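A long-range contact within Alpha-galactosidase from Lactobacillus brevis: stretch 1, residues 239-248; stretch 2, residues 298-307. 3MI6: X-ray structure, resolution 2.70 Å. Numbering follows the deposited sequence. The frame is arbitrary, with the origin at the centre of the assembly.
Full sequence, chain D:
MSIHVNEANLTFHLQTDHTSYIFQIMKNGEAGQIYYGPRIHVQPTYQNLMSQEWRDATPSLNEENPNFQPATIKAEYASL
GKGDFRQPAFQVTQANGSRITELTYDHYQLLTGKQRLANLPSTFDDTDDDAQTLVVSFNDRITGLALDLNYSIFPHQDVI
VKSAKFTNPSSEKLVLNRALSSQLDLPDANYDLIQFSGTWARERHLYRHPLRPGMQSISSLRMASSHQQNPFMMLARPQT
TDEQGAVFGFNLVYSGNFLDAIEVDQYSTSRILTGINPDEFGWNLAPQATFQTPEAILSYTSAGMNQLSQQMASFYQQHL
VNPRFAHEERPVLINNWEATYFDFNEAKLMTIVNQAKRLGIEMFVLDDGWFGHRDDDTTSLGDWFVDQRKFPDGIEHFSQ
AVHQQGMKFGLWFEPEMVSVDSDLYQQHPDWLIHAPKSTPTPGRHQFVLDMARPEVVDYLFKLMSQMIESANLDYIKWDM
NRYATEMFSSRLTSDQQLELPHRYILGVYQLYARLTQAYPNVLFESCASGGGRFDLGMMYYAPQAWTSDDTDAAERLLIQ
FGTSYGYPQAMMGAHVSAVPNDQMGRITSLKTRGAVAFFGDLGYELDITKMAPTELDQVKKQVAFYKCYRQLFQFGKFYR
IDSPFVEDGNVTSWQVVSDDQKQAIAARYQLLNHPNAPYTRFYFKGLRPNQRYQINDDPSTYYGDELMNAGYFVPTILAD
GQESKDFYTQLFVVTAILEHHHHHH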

# COMPACT_ATOMS: atom_id res chain seq x y z
N GLN D 239 -7.23 -8.40 -6.60
CA GLN D 239 -7.35 -7.54 -7.77
C GLN D 239 -8.75 -7.48 -8.35
O GLN D 239 -8.98 -6.82 -9.35
CB GLN D 239 -6.38 -7.96 -8.87
CG GLN D 239 -5.10 -7.17 -8.84
CD GLN D 239 -4.19 -7.59 -7.70
OE1 GLN D 239 -3.65 -6.73 -6.98
NE2 GLN D 239 -4.00 -8.91 -7.53
N THR D 240 -9.67 -8.18 -7.72
CA THR D 240 -11.06 -8.07 -8.13
C THR D 240 -11.61 -6.65 -7.95
O THR D 240 -11.31 -5.97 -6.97
CB THR D 240 -11.92 -9.04 -7.35
OG1 THR D 240 -11.49 -10.36 -7.65
CG2 THR D 240 -13.38 -8.88 -7.75
N THR D 241 -12.40 -6.23 -8.93
CA THR D 241 -13.03 -4.93 -8.94
C THR D 241 -14.50 -5.08 -9.35
O THR D 241 -15.04 -6.18 -9.39
CB THR D 241 -12.34 -4.00 -9.96
OG1 THR D 241 -12.57 -4.50 -11.28
CG2 THR D 241 -10.86 -3.96 -9.73
N ASP D 242 -15.15 -3.97 -9.66
CA ASP D 242 -16.53 -4.01 -10.09
C ASP D 242 -16.62 -4.49 -11.51
O ASP D 242 -17.70 -4.88 -11.97
CB ASP D 242 -17.18 -2.64 -9.96
CG ASP D 242 -17.70 -2.39 -8.57
OD1 ASP D 242 -18.39 -3.27 -8.01
OD2 ASP D 242 -17.43 -1.30 -8.02
N GLU D 243 -15.48 -4.50 -12.20
CA GLU D 243 -15.47 -4.87 -13.62
C GLU D 243 -15.04 -6.31 -13.95
O GLU D 243 -15.51 -6.87 -14.96
CB GLU D 243 -14.61 -3.87 -14.40
CG GLU D 243 -15.13 -2.46 -14.37
CD GLU D 243 -14.04 -1.44 -14.72
OE1 GLU D 243 -14.06 -0.94 -15.87
OE2 GLU D 243 -13.17 -1.15 -13.85
N GLN D 244 -14.17 -6.90 -13.12
CA GLN D 244 -13.47 -8.16 -13.43
C GLN D 244 -13.04 -8.88 -12.15
O GLN D 244 -12.77 -8.22 -11.14
CB GLN D 244 -12.20 -7.88 -14.25
CG GLN D 244 -10.90 -7.65 -13.42
CD GLN D 244 -9.88 -6.68 -14.10
OE1 GLN D 244 -10.12 -6.15 -15.21
NE2 GLN D 244 -8.73 -6.43 -13.41
N GLY D 245 -12.96 -10.21 -12.19
CA GLY D 245 -12.34 -10.96 -11.10
C GLY D 245 -13.22 -11.71 -10.09
O GLY D 245 -14.42 -11.45 -9.94
N ALA D 246 -12.57 -12.65 -9.39
CA ALA D 246 -13.22 -13.61 -8.50
C ALA D 246 -13.64 -13.01 -7.17
O ALA D 246 -12.91 -12.23 -6.58
CB ALA D 246 -12.29 -14.76 -8.22
N VAL D 247 -14.81 -13.43 -6.70
CA VAL D 247 -15.40 -12.88 -5.48
C VAL D 247 -16.57 -13.71 -4.98
O VAL D 247 -17.44 -14.12 -5.75
CB VAL D 247 -15.92 -11.45 -5.69
CG1 VAL D 247 -16.73 -11.34 -6.99
CG2 VAL D 247 -16.76 -11.05 -4.49
N PHE D 248 -16.59 -13.97 -3.68
CA PHE D 248 -17.72 -14.61 -3.03
C PHE D 248 -18.60 -13.57 -2.36
O PHE D 248 -18.12 -12.54 -1.89
CB PHE D 248 -17.22 -15.59 -1.99
CG PHE D 248 -16.51 -16.76 -2.57
CD1 PHE D 248 -15.14 -16.74 -2.72
CD2 PHE D 248 -17.22 -17.87 -2.99
CE1 PHE D 248 -14.47 -17.83 -3.26
CE2 PHE D 248 -16.56 -18.95 -3.54
CZ PHE D 248 -15.19 -18.94 -3.67
N LEU D 298 -25.50 -17.68 -0.65
CA LEU D 298 -24.11 -17.77 -1.11
C LEU D 298 -24.01 -17.60 -2.63
O LEU D 298 -24.93 -17.93 -3.38
CB LEU D 298 -23.50 -19.11 -0.73
CG LEU D 298 -22.59 -19.13 0.49
CD1 LEU D 298 -23.39 -18.75 1.74
CD2 LEU D 298 -21.96 -20.50 0.69
N SER D 299 -22.87 -17.08 -3.09
CA SER D 299 -22.70 -16.77 -4.50
C SER D 299 -21.24 -16.51 -4.87
O SER D 299 -20.44 -16.05 -4.05
CB SER D 299 -23.55 -15.56 -4.88
OG SER D 299 -23.80 -15.56 -6.27
N TYR D 300 -20.90 -16.83 -6.11
CA TYR D 300 -19.57 -16.61 -6.62
C TYR D 300 -19.66 -16.16 -8.06
O TYR D 300 -20.65 -16.42 -8.74
CB TYR D 300 -18.73 -17.88 -6.52
CG TYR D 300 -17.42 -17.77 -7.29
CD1 TYR D 300 -17.38 -17.96 -8.67
CD2 TYR D 300 -16.22 -17.47 -6.64
CE1 TYR D 300 -16.20 -17.86 -9.38
CE2 TYR D 300 -15.03 -17.37 -7.34
CZ TYR D 300 -15.03 -17.57 -8.71
OH TYR D 300 -13.85 -17.46 -9.43
N THR D 301 -18.62 -15.48 -8.51
CA THR D 301 -18.45 -15.15 -9.92
C THR D 301 -16.98 -14.84 -10.18
O THR D 301 -16.23 -14.57 -9.26
CB THR D 301 -19.30 -13.95 -10.34
OG1 THR D 301 -19.11 -13.72 -11.73
CG2 THR D 301 -18.89 -12.71 -9.61
N SER D 302 -16.58 -14.91 -11.44
CA SER D 302 -15.21 -14.57 -11.81
C SER D 302 -15.25 -13.29 -12.62
O SER D 302 -14.22 -12.77 -13.07
CB SER D 302 -14.60 -15.68 -12.67
OG SER D 302 -14.57 -16.90 -11.95
N ALA D 303 -16.47 -12.79 -12.81
CA ALA D 303 -16.69 -11.67 -13.67
C ALA D 303 -16.82 -10.33 -12.92
O ALA D 303 -17.32 -9.33 -13.46
CB ALA D 303 -17.88 -11.93 -14.54
N GLY D 304 -16.34 -10.31 -11.67
CA GLY D 304 -16.32 -9.07 -10.89
C GLY D 304 -17.57 -8.71 -10.11
O GLY D 304 -18.62 -9.36 -10.22
N MSE D 305 -17.47 -7.65 -9.33
CA MSE D 305 -18.52 -7.36 -8.34
C MSE D 305 -19.85 -6.83 -8.89
O MSE D 305 -20.91 -7.07 -8.30
CB MSE D 305 -17.98 -6.45 -7.23
CG MSE D 305 -16.81 -7.07 -6.48
SE MSE D 305 -16.08 -5.98 -5.03
CE MSE D 305 -15.13 -4.58 -6.02
N ASN D 306 -19.80 -6.11 -10.01
CA ASN D 306 -21.05 -5.69 -10.62
C ASN D 306 -21.86 -6.94 -10.92
O ASN D 306 -23.07 -7.01 -10.59
CB ASN D 306 -20.81 -4.90 -11.90
CG ASN D 306 -20.73 -3.38 -11.66
OD1 ASN D 306 -21.50 -2.78 -10.90
ND2 ASN D 306 -19.79 -2.74 -12.34
N GLN D 307 -21.19 -7.94 -11.50
CA GLN D 307 -21.83 -9.19 -11.88
C GLN D 307 -22.39 -9.88 -10.65
O GLN D 307 -23.53 -10.35 -10.66
CB GLN D 307 -20.86 -10.09 -12.64
CG GLN D 307 -21.42 -11.48 -13.00
CD GLN D 307 -22.70 -11.44 -13.87
OE1 GLN D 307 -23.66 -12.19 -13.63
NE2 GLN D 307 -22.70 -10.56 -14.87
O HOH W 1 -18.94 -7.18 -13.51

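Backbone polar groups do most of the joining here, and side chains fill in around them. At the strand end the pairing is antiparallel: V247 N donates to T301 O (3.1 Å) and T301 N returns the bond to V247 O (3.3 Å), so both residues spend their donor and acceptor on each other. The carbonyls also receive CA-H contacts, from A246 CA to T301 O (3.2 Å) and from Y300 CA to V247 O (3.4 Å).

Beyond the strands the ladder loosens but keeps its accounting. G245 N gives a weak bond to S302 O (3.0 Å), and G304 N gives another to G245 O (2.8 Å). Both glycines have backbone angles that call for glycine. A CB on G304 would also lie 2.5 Å from Q244 N, and one on G245 would lie 2.7 Å from T240 OG1, a hydroxyl that donates to A246 O (2.6 Å).

G304 is the N-cap residue, and the loop of stretch 1 serves the helix start that follows. M305 N donates to T241 O (2.8 Å, nearly linear) and N306 N to D242 O (3.1 Å). The next amide, Q307 N, donates to a water that in turn donates to D242 O (3.0 Å from the water oxygen) and A303 O (2.7 Å), bridging the stretches. T241 OG1 steadies the loop by accepting from E243 N (3.1 Å).

Side chains follow the sheet's faces. V247 and T301 share one, with V247 CG1 3.7 Å from T301 CG2; V247 CG1 also lies 4.3 Å from CG of selenomethionine M305, whose unbranched side chain is buried, with M305 CB 3.3 Å from D242 OD1. F248 and Y300 share the other, F248 CE2 lying 3.5 Å from Y300 CD2 in an oblique pair. Small A246 leaves room for Y300, whose OH hydrogen-bonds S302 OG (2.7 Å).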